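PDB 2OA9: R.MvaI from Kocuria varians, which probably cleaves double-stranded DNA at a specific, asymmetrically recognised target sequence, acting as a monomeric, metal-dependent restriction endonuclease. Local coordinates for residues K12-N17 / E43-N48; G82-L87 / I211-Y216. All coordinates share one frame; numbering follows the deposited sequence.

Contact 1: K12-N17 / E43-N48; sequences KEAIQN and EKEEDN. With CD (cadmium ion), chain I.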
loop_
_atom_site.group_PDB
_atom_site.type_symbol
_atom_site.label_atom_id
_atom_site.label_comp_id
_atom_site.label_asym_id
_atom_site.label_seq_id
_atom_site.Cartn_x
_atom_site.Cartn_y
_atom_site.Cartn_z
ATOM N N LYS A 12 14.773 -15.501 2.512
ATOM C CA LYS A 12 14.055 -16.747 2.211
ATOM C C LYS A 12 14.552 -17.870 3.111
ATOM O O LYS A 12 13.748 -18.649 3.576
ATOM C CB LYS A 12 14.127 -17.163 0.746
ATOM C CG LYS A 12 13.427 -16.228 -0.197
ATOM C CD LYS A 12 13.702 -16.633 -1.644
ATOM C CE LYS A 12 12.955 -15.811 -2.685
ATOM N NZ LYS A 12 13.563 -15.888 -4.032
ATOM N N GLU A 13 15.868 -17.968 3.297
ATOM C CA GLU A 13 16.432 -18.982 4.180
ATOM C C GLU A 13 15.911 -18.842 5.601
ATOM O O GLU A 13 15.564 -19.841 6.230
ATOM C CB GLU A 13 17.966 -18.968 4.110
ATOM C CG GLU A 13 18.680 -19.888 5.096
ATOM C CD GLU A 13 20.181 -19.982 4.885
ATOM O OE1 GLU A 13 20.754 -19.174 4.133
ATOM O OE2 GLU A 13 20.786 -20.923 5.477
ATOM N N ALA A 14 15.856 -17.609 6.081
ATOM C CA ALA A 14 15.370 -17.323 7.429
ATOM C C ALA A 14 13.904 -17.756 7.571
ATOM O O ALA A 14 13.540 -18.417 8.539
ATOM C CB ALA A 14 15.548 -15.852 7.757
ATOM N N ILE A 15 13.068 -17.376 6.618
ATOM C CA ILE A 15 11.646 -17.751 6.665
ATOM C C ILE A 15 11.477 -19.274 6.530
ATOM O O ILE A 15 10.679 -19.887 7.226
ATOM C CB ILE A 15 10.874 -16.986 5.598
ATOM C CG1 ILE A 15 10.810 -15.505 5.944
ATOM C CG2 ILE A 15 9.478 -17.545 5.408
ATOM C CD1 ILE A 15 10.319 -14.614 4.826
ATOM N N GLN A 16 12.253 -19.904 5.660
ATOM C CA GLN A 16 12.218 -21.328 5.494
ATOM C C GLN A 16 12.594 -22.049 6.798
ATOM O O GLN A 16 11.988 -23.061 7.131
ATOM C CB GLN A 16 13.159 -21.736 4.357
ATOM C CG GLN A 16 13.099 -23.228 4.058
ATOM C CD GLN A 16 11.885 -23.601 3.258
ATOM O OE1 GLN A 16 11.806 -23.267 2.069
ATOM N NE2 GLN A 16 10.921 -24.289 3.890
ATOM N N ASN A 17 13.567 -21.524 7.537
ATOM C CA ASN A 17 13.960 -22.099 8.796
ATOM C C ASN A 17 12.907 -21.943 9.861
ATOM O O ASN A 17 12.741 -22.838 10.674
ATOM C CB ASN A 17 15.255 -21.477 9.312
ATOM C CG ASN A 17 16.487 -21.902 8.504
ATOM O OD1 ASN A 17 16.452 -22.867 7.742
ATOM N ND2 ASN A 17 17.563 -21.186 8.677
ATOM N N GLU A 43 13.789 -12.552 13.970
ATOM C CA GLU A 43 14.853 -11.833 14.627
ATOM C C GLU A 43 15.973 -12.785 15.069
ATOM O O GLU A 43 17.126 -12.462 14.923
ATOM C CB GLU A 43 14.291 -11.045 15.821
ATOM C CG GLU A 43 15.321 -10.206 16.573
ATOM C CD GLU A 43 15.906 -9.078 15.743
ATOM O OE1 GLU A 43 15.263 -8.606 14.770
ATOM O OE2 GLU A 43 17.029 -8.652 16.078
ATOM N N LYS A 44 15.630 -13.961 15.587
ATOM C CA LYS A 44 16.629 -14.964 15.960
ATOM C C LYS A 44 17.403 -15.526 14.774
ATOM O O LYS A 44 18.572 -15.843 14.896
ATOM C CB LYS A 44 15.994 -16.133 16.719
ATOM C CG LYS A 44 15.541 -15.796 18.107
ATOM C CD LYS A 44 14.642 -16.890 18.693
ATOM N N GLU A 45 16.758 -15.655 13.619
ATOM C CA GLU A 45 17.482 -16.017 12.405
ATOM C C GLU A 45 18.553 -15.043 11.898
ATOM O O GLU A 45 19.491 -15.457 11.208
ATOM C CB GLU A 45 16.505 -16.297 11.260
ATOM C CG GLU A 45 15.737 -17.598 11.379
ATOM C CD GLU A 45 16.658 -18.804 11.540
ATOM O OE1 GLU A 45 16.630 -19.410 12.626
ATOM O OE2 GLU A 45 17.456 -19.115 10.624
ATOM N N GLU A 46 18.440 -13.753 12.178
ATOM C CA GLU A 46 19.547 -12.828 11.835
ATOM C C GLU A 46 20.890 -13.320 12.368
ATOM O O GLU A 46 21.872 -13.387 11.636
ATOM C CB GLU A 46 19.297 -11.423 12.390
ATOM C CG GLU A 46 18.177 -10.660 11.704
ATOM C CD GLU A 46 17.817 -9.368 12.430
ATOM O OE1 GLU A 46 18.532 -9.000 13.414
ATOM O OE2 GLU A 46 16.819 -8.715 12.028
ATOM N N ASP A 47 20.923 -13.671 13.653
ATOM C CA ASP A 47 22.140 -14.170 14.293
ATOM C C ASP A 47 22.585 -15.515 13.724
ATOM O O ASP A 47 23.768 -15.712 13.421
ATOM C CB ASP A 47 21.914 -14.308 15.810
ATOM N N ASN A 48 21.634 -16.442 13.573
ATOM C CA ASN A 48 21.945 -17.780 13.082
ATOM C C ASN A 48 22.457 -17.821 11.659
ATOM O O ASN A 48 23.140 -18.781 11.282
ATOM C CB ASN A 48 20.712 -18.680 13.155
ATOM C CG ASN A 48 20.454 -19.187 14.527
ATOM O OD1 ASN A 48 21.389 -19.442 15.279
ATOM N ND2 ASN A 48 19.172 -19.354 14.871
HETATM CD CD CD I . 17.262 -7.263 14.148
HETATM O O HOH W 1 18.848 -5.797 14.879
#

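Contact 2: G82-L87 / I211-Y216; sequences GANTML and IRIGAY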
loop_
_atom_site.group_PDB
_atom_site.type_symbol
_atom_site.label_atom_id
_atom_site.label_comp_id
_atom_site.label_asym_id
_atom_site.label_seq_id
_atom_site.Cartn_x
_atom_site.Cartn_y
_atom_site.Cartn_z
ATOM N N GLY A 82 1.675 22.314 -8.806
ATOM C CA GLY A 82 0.659 22.833 -7.898
ATOM C C GLY A 82 -0.706 22.195 -8.110
ATOM O O GLY A 82 -1.737 22.789 -7.747
ATOM N N ALA A 83 -0.729 20.992 -8.696
ATOM C CA ALA A 83 -1.978 20.282 -8.913
ATOM C C ALA A 83 -2.829 20.142 -7.639
ATOM O O ALA A 83 -4.034 20.321 -7.705
ATOM C CB ALA A 83 -1.722 18.932 -9.469
ATOM N N ASN A 84 -2.215 19.802 -6.499
ATOM C CA ASN A 84 -3.038 19.507 -5.315
ATOM C C ASN A 84 -3.738 20.753 -4.783
ATOM O O ASN A 84 -4.909 20.712 -4.389
ATOM C CB ASN A 84 -2.275 18.604 -4.290
ATOM C CG ASN A 84 -2.340 17.062 -4.679
ATOM O OD1 ASN A 84 -2.997 16.649 -5.659
ATOM N ND2 ASN A 84 -1.664 16.230 -3.903
ATOM N N THR A 85 -3.094 21.910 -4.896
ATOM C CA THR A 85 -3.711 23.187 -4.594
ATOM C C THR A 85 -4.865 23.532 -5.526
ATOM O O THR A 85 -5.916 23.976 -5.099
ATOM C CB THR A 85 -2.673 24.306 -4.603
ATOM O OG1 THR A 85 -1.634 23.991 -3.644
ATOM C CG2 THR A 85 -3.286 25.656 -4.220
ATOM N N MET A 86 -4.682 23.301 -6.838
ATOM C CA MET A 86 -5.803 23.516 -7.758
ATOM C C MET A 86 -6.984 22.633 -7.418
ATOM O O MET A 86 -8.134 23.056 -7.434
ATOM C CB MET A 86 -5.396 23.288 -9.207
ATOM C CG MET A 86 -6.492 23.569 -10.219
ATOM S SD MET A 86 -7.605 22.141 -10.542
ATOM C CE MET A 86 -6.452 21.122 -11.366
ATOM N N LEU A 87 -6.711 21.364 -7.123
ATOM C CA LEU A 87 -7.777 20.416 -6.896
ATOM C C LEU A 87 -8.597 20.812 -5.690
ATOM O O LEU A 87 -9.824 20.771 -5.700
ATOM C CB LEU A 87 -7.247 19.004 -6.705
ATOM C CG LEU A 87 -6.657 18.305 -7.918
ATOM C CD1 LEU A 87 -5.973 17.006 -7.465
ATOM C CD2 LEU A 87 -7.714 18.011 -8.977
ATOM N N ILE A 211 -7.061 10.682 -2.108
ATOM C CA ILE A 211 -6.689 12.111 -2.146
ATOM C C ILE A 211 -7.079 12.697 -0.812
ATOM O O ILE A 211 -8.237 12.630 -0.419
ATOM C CB ILE A 211 -7.412 12.784 -3.280
ATOM C CG1 ILE A 211 -7.027 12.125 -4.597
ATOM C CG2 ILE A 211 -7.144 14.304 -3.256
ATOM C CD1 ILE A 211 -7.855 12.613 -5.783
ATOM N N ARG A 212 -6.119 13.296 -0.120
ATOM C CA ARG A 212 -6.352 13.874 1.215
ATOM C C ARG A 212 -5.584 15.172 1.277
ATOM O O ARG A 212 -4.479 15.262 1.837
ATOM C CB ARG A 212 -5.944 12.873 2.296
ATOM C CG ARG A 212 -6.283 13.255 3.709
ATOM C CD ARG A 212 -5.467 12.473 4.731
ATOM N NE ARG A 212 -6.261 11.547 5.537
ATOM C CZ ARG A 212 -6.631 11.740 6.811
ATOM N NH1 ARG A 212 -6.350 12.853 7.485
ATOM N NH2 ARG A 212 -7.321 10.791 7.421
ATOM N N ILE A 213 -6.170 16.191 0.689
ATOM C CA ILE A 213 -5.537 17.488 0.579
ATOM C C ILE A 213 -6.239 18.456 1.541
ATOM O O ILE A 213 -7.401 18.834 1.339
ATOM C CB ILE A 213 -5.635 18.047 -0.814
ATOM C CG1 ILE A 213 -5.255 17.020 -1.857
ATOM C CG2 ILE A 213 -4.719 19.272 -0.923
ATOM C CD1 ILE A 213 -5.530 17.421 -3.275
ATOM N N GLY A 214 -5.519 18.874 2.551
ATOM C CA GLY A 214 -6.059 19.781 3.531
ATOM C C GLY A 214 -5.530 21.182 3.365
ATOM O O GLY A 214 -4.877 21.528 2.396
ATOM N N ALA A 215 -5.834 21.984 4.370
ATOM C CA ALA A 215 -5.365 23.355 4.461
ATOM C C ALA A 215 -4.965 23.684 5.897
ATOM O O ALA A 215 -5.661 23.328 6.850
ATOM C CB ALA A 215 -6.466 24.339 3.974
ATOM N N TYR A 216 -3.874 24.396 6.054
ATOM C CA TYR A 216 -3.472 24.880 7.375
ATOM C C TYR A 216 -4.532 25.844 7.905
ATOM O O TYR A 216 -5.052 26.667 7.164
ATOM C CB TYR A 216 -2.097 25.537 7.310
ATOM C CG TYR A 216 -0.981 24.549 7.048
ATOM C CD1 TYR A 216 -0.617 23.615 7.999
ATOM C CD2 TYR A 216 -0.333 24.504 5.809
ATOM C CE1 TYR A 216 0.419 22.690 7.758
ATOM C CE2 TYR A 216 0.694 23.587 5.561
ATOM C CZ TYR A 216 1.061 22.686 6.543
ATOM O OH TYR A 216 2.069 21.756 6.326
#

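Contact 1: K12-N17 / E43-N48
Glu45 turns CG away from its own carbonyl carbon (chi1 -73°) and bends again at chi2, and this double turn brings its carboxylate round to Asn17. There ND2 of Asn17 donates to Glu45 OE2 at 2.8 Å, almost straight at 173°. The donor lies above the carboxylate plane rather than in it, the amide and carboxylate being nearly perpendicular. Behind the polar end the helices come close: Ala14 CB sits 3.7 Å from Glu45 CB, a spacing that the small alanine permits. Asn48, one turn on, adds a weak bond from ND2 to Glu45 OE1, so both carboxylate oxygens have an amide partner. Cutting Glu45 back to an alanine would probably leave the Asn17 amide without its acceptor and open a gap where CG lies over Ala14 CA and O. On another side of the same helix, Glu43 and Glu46 each grip a cadmium ion through both carboxylate oxygens, with Glu46 OE1 at 2.3 Å; a water and His55 complete the site. The contact joins helix 6-19 to helix 33-49, where Ala14 also packs on Leu42 and Leu49 and Ile15 on Phe38; Ile15 meets the mixed sheet too, at strands 179-192 and 244-248.

Contact 2: G82-L87 / I211-Y216
A short helix laid over a face of the antiparallel sheet 69-74/225-235/207-215/100-106/93-94 makes this contact, a helix-on-sheet packing in which strand 207-215 offers one isoleucine to the helix's first turn. Ile213 does the reaching. Its CG1 branch stands anti to the carbonyl carbon (chi1 -47°) and runs on extended, carrying CD1 up to Asn84. That methyl lies 3.5 Å from Asn84 CG and 3.6 Å from Asn84 CB, so it touches the root of the amide as well as its carbon, and the two side chains cross at about a right angle. The backbone of the helix is met too: Asn84 O is 3.5 Å from Ile213 CD1, and the other branch, CG2, comes to 3.8 Å from the same oxygen. Leu87 extends the apolar patch one turn on, its CB 4.1 Å from Ile213 CD1. The amide oxygen joins in, Asn84 OD1 lying 3.6 Å from Ile213 CD1, while Asn84 ND2 hydrogen-bonds OD2 of Asp227, on the adjacent strand 225-235. This bond ties the polar end of the buried asparagine to the sheet beneath and would help fix how the amide is turned. Ile213 itself packs on Thr225 and Asp227 of that strand, and Asn84 on Thr230. Around this centre, Leu87 also packs on Leu102 of strand 100-106 and on Val148 of strand 143-151, so helix 83-91 touches both the five-strand antiparallel sheet and the three-strand sheet 119-126/131-138/143-151.

How the contacts relate
Starting at the N terminus, the chain runs through helix 6-19, passes the short strand 24-26 and enters helix 33-49, where contact 1 closes a local loop of 25 intervening residues. Contact 2 opens only afterwards, at helix 83-91, and closes much later, at strand 207-215, with 123 residues between its segments. The two loops therefore follow in series, without nesting or crossing. In space they lie on opposite sides of the chain's centre; the centres of contact 1 and contact 2 are about 44 Å apart. Contact 1 fastens two helices beside the mixed sheet; contact 2 joins a helix to the five-strand antiparallel sheet, at the other end of the elongated monomer.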